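PDB 5OJ5: photosystem II assembly protein Ycf48 from Thermosynechococcus elongatus, which binds the C-terminal propeptide region of D1 and probably assists early photosystem II assembly and replacement of photodamaged D1. Local coordinates for residues F63-G69 with E80-G85. Numbering follows the deposited sequence.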
ATOM      1  N   PHE A  63      -2.443   6.412  10.289  1.00 10.28           N
ATOM      2  CA  PHE A  63      -2.488   6.834  11.669  1.00 11.24           C
ATOM      3  C   PHE A  63      -2.402   8.356  11.809  1.00 11.79           C
ATOM      4  O   PHE A  63      -1.624   9.034  11.125  1.00 12.94           O
ATOM      5  CB  PHE A  63      -1.381   6.161  12.486  1.00 12.74           C
ATOM      6  CG  PHE A  63      -1.765   4.782  12.953  1.00 11.43           C
ATOM      7  CD1 PHE A  63      -2.266   4.566  14.235  1.00 11.78           C
ATOM      8  CD2 PHE A  63      -1.687   3.710  12.109  1.00 12.77           C
ATOM      9  CE1 PHE A  63      -2.677   3.311  14.645  1.00 12.55           C
ATOM     10  CE2 PHE A  63      -2.115   2.431  12.534  1.00 13.63           C
ATOM     11  CZ  PHE A  63      -2.614   2.252  13.793  1.00 13.47           C
ATOM     12  N   ILE A  64      -3.179   8.880  12.749  1.00 11.35           N
ATOM     13  CA  ILE A  64      -3.047  10.260  13.206  1.00 12.12           C
ATOM     14  C   ILE A  64      -1.801  10.420  14.056  1.00 13.19           C
ATOM     15  O   ILE A  64      -1.042  11.378  13.910  1.00 15.54           O
ATOM     16  CB  ILE A  64      -4.299  10.620  14.022  1.00 12.48           C
ATOM     17  CG1 ILE A  64      -5.509  10.662  13.091  1.00 14.12           C
ATOM     18  CG2 ILE A  64      -4.104  11.953  14.760  1.00 14.75           C
ATOM     19  CD1 ILE A  64      -6.820  10.299  13.602  1.00 17.43           C
ATOM     20  N   ASP A  65      -1.613   9.499  14.986  1.00 12.93           N
ATOM     21  CA  ASP A  65      -0.491   9.512  15.909  1.00 14.15           C
ATOM     22  C   ASP A  65      -0.195   8.050  16.234  1.00 14.41           C
ATOM     23  O   ASP A  65      -0.666   7.140  15.549  1.00 16.47           O
ATOM     24  CB  ASP A  65      -0.777  10.415  17.108  1.00 14.92           C
ATOM     25  CG  ASP A  65      -1.980   9.970  17.908  1.00 15.53           C
ATOM     26  OD1 ASP A  65      -2.273   8.780  17.986  1.00 16.03           O
ATOM     27  OD2 ASP A  65      -2.611  10.809  18.556  1.00 20.33           O
ATOM     28  N   ARG A  66       0.625   7.801  17.246  1.00 15.99           N
ATOM     29  CA  ARG A  66       1.021   6.428  17.507  1.00 17.84           C
ATOM     30  C   ARG A  66      -0.177   5.538  17.885  1.00 15.76           C
ATOM     31  O   ARG A  66      -0.152   4.327  17.659  1.00 18.51           O
ATOM     32  CB  ARG A  66       2.034   6.440  18.664  1.00 23.36           C
ATOM     33  CG  ARG A  66       2.309   5.095  19.313  1.00 30.77           C
ATOM     34  CD  ARG A  66       3.651   5.090  20.003  1.00 36.57           C
ATOM     35  NE  ARG A  66       4.173   3.746  20.263  1.00 39.32           N
ATOM     36  CZ  ARG A  66       4.986   3.060  19.451  1.00 40.45           C
ATOM     37  NH1 ARG A  66       5.372   3.548  18.270  1.00 41.28           N
ATOM     38  NH2 ARG A  66       5.411   1.863  19.830  1.00 41.02           N
ATOM     39  N   HIS A  67      -1.203   6.100  18.502  1.00 13.12           N
ATOM     40  CA  HIS A  67      -2.296   5.288  19.026  1.00 14.19           C
ATOM     41  C   HIS A  67      -3.578   5.328  18.227  1.00 11.98           C
ATOM     42  O   HIS A  67      -4.342   4.350  18.233  1.00 12.72           O
ATOM     43  CB  HIS A  67      -2.591   5.729  20.454  1.00 17.75           C
ATOM     44  CG  HIS A  67      -1.423   5.524  21.337  1.00 25.90           C
ATOM     45  ND1 HIS A  67      -1.080   4.297  21.864  1.00 31.52           N
ATOM     46  CD2 HIS A  67      -0.447   6.372  21.707  1.00 29.45           C
ATOM     47  CE1 HIS A  67       0.032   4.412  22.573  1.00 32.01           C
ATOM     48  NE2 HIS A  67       0.434   5.672  22.506  1.00 32.20           N
ATOM     49  N   HIS A  68      -3.828   6.437  17.550  1.00 12.39           N
ATOM     50  CA  HIS A  68      -5.128   6.692  16.941  1.00 11.58           C
ATOM     51  C   HIS A  68      -4.993   6.569  15.430  1.00 10.13           C
ATOM     52  O   HIS A  68      -4.203   7.289  14.822  1.00 10.64           O
ATOM     53  CB  HIS A  68      -5.572   8.102  17.319  1.00 13.18           C
ATOM     54  CG  HIS A  68      -6.981   8.433  16.932  1.00 11.78           C
ATOM     55  ND1 HIS A  68      -7.459   9.731  16.943  1.00 13.56           N
ATOM     56  CD2 HIS A  68      -8.029   7.643  16.593  1.00 13.12           C
ATOM     57  CE1 HIS A  68      -8.742   9.725  16.613  1.00 13.96           C
ATOM     58  NE2 HIS A  68      -9.107   8.470  16.381  1.00 13.72           N
ATOM     59  N   GLY A  69      -5.755   5.654  14.843  1.00 10.54           N
ATOM     60  CA  GLY A  69      -5.676   5.445  13.415  1.00 11.32           C
ATOM     61  C   GLY A  69      -6.948   4.872  12.852  1.00  9.75           C
ATOM     62  O   GLY A  69      -7.906   4.559  13.571  1.00 10.13           O
ATOM     63  N   GLU A  80     -11.815   2.327  13.324  1.00  9.95           N
ATOM     64  CA  GLU A  80     -10.990   3.240  14.094  1.00 10.57           C
ATOM     65  C   GLU A  80     -10.328   2.472  15.233  1.00 10.34           C
ATOM     66  O   GLU A  80     -10.976   1.668  15.905  1.00 11.16           O
ATOM     67  CB  GLU A  80     -11.889   4.340  14.688  1.00 10.78           C
ATOM     68  CG  GLU A  80     -11.182   5.414  15.480  1.00 11.86           C
ATOM     69  CD  GLU A  80     -12.118   6.496  15.973  1.00 13.03           C
ATOM     70  OE1 GLU A  80     -13.341   6.259  16.046  1.00 13.92           O
ATOM     71  OE2 GLU A  80     -11.617   7.609  16.290  1.00 14.19           O
ATOM     72  N   THR A  81      -9.051   2.778  15.508  1.00 10.70           N
ATOM     73  CA  THR A  81      -8.354   2.282  16.697  1.00 11.03           C
ATOM     74  C   THR A  81      -7.913   3.468  17.538  1.00 11.20           C
ATOM     75  O   THR A  81      -7.550   4.533  17.006  1.00 11.28           O
ATOM     76  CB  THR A  81      -7.122   1.417  16.297  1.00 11.18           C
ATOM     77  OG1 THR A  81      -6.576   0.851  17.494  1.00 11.53           O
ATOM     78  CG2 THR A  81      -6.023   2.191  15.591  1.00 11.44           C
ATOM     79  N   ARG A  82      -7.864   3.238  18.856  1.00 12.00           N
ATOM     80  CA  ARG A  82      -7.290   4.177  19.799  1.00 12.78           C
ATOM     81  C   ARG A  82      -6.157   3.572  20.595  1.00 13.26           C
ATOM     82  O   ARG A  82      -5.596   4.262  21.465  1.00 14.84           O
ATOM     83  CB  ARG A  82      -8.372   4.672  20.767  1.00 15.81           C
ATOM     84  CG  ARG A  82      -9.507   5.280  20.113  1.00 20.16           C
ATOM     85  CD  ARG A  82      -9.310   6.677  19.949  1.00 25.51           C
ATOM     86  NE  ARG A  82     -10.611   7.244  19.603  1.00 27.57           N
ATOM     87  CZ  ARG A  82     -10.865   8.525  19.669  1.00 25.15           C
ATOM     88  NH1 ARG A  82      -9.894   9.310  20.077  1.00 27.14           N
ATOM     89  NH2 ARG A  82     -12.051   8.996  19.313  1.00 26.73           N
ATOM     90  N   ASP A  83      -5.784   2.327  20.323  1.00 13.36           N
ATOM     91  CA  ASP A  83      -4.762   1.628  21.089  1.00 13.97           C
ATOM     92  C   ASP A  83      -3.631   1.127  20.201  1.00 13.92           C
ATOM     93  O   ASP A  83      -2.997   0.106  20.487  1.00 15.97           O
ATOM     94  CB  ASP A  83      -5.386   0.522  21.945  1.00 15.56           C
ATOM     95  CG  ASP A  83      -6.038  -0.568  21.137  1.00 15.44           C
ATOM     96  OD1 ASP A  83      -5.930  -0.600  19.882  1.00 14.64           O
ATOM     97  OD2 ASP A  83      -6.684  -1.449  21.759  1.00 18.20           O
ATOM     98  N   GLY A  84      -3.349   1.863  19.130  1.00 12.72           N
ATOM     99  CA  GLY A  84      -2.222   1.496  18.292  1.00 13.85           C
ATOM    100  C   GLY A  84      -2.509   0.375  17.335  1.00 13.09           C
ATOM    101  O   GLY A  84      -1.570  -0.166  16.734  1.00 14.71           O
ATOM    102  N   GLY A  85      -3.774   0.001  17.174  1.00 12.32           N
ATOM    103  CA  GLY A  85      -4.166  -1.049  16.252  1.00 13.01           C
ATOM    104  C   GLY A  85      -4.284  -2.420  16.866  1.00 12.89           C
ATOM    105  O   GLY A  85      -4.390  -3.403  16.123  1.00 13.14           O
TER
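H68 NE2 donates a hydrogen bond to E80 OE2 at 2.7 Å. The guanidinium of R82 lies flat on the H68 ring, with centres 4.1 Å apart and planes at 4°. R82 and E80 thus meet the same imidazole, one on its face, the other at its edge. E80 also forms a salt bridge with R91. Next to this cluster, G69 and T81 make an antiparallel hydrogen-bonded pair (G69 N to T81 O 3.0 Å, T81 N to G69 O 2.9 Å). Past the strand end, G84 N donates to H67 O at 2.8 Å. G84 has phi 80°, and a side chain there would jam against the carbonyl of D83. D65 OD1 accepts from H67 N, an Asx turn, and from H68 N, completing an Asx motif. T81 OG1 accepts from D83 N, an ST turn, and from G85 N, and is also hydrogen-bonded to T87 O. F63 packs its CE1 3.7 Å from T81 CG2. A CB on G69 would clash with the F63 ring, which F321 meets edge-to-face. The contact joins the hairpin loop between strands 58-63 and 69-73 to the turn after strand 77-81, within one four-stranded antiparallel blade of the seven-bladed beta-propeller.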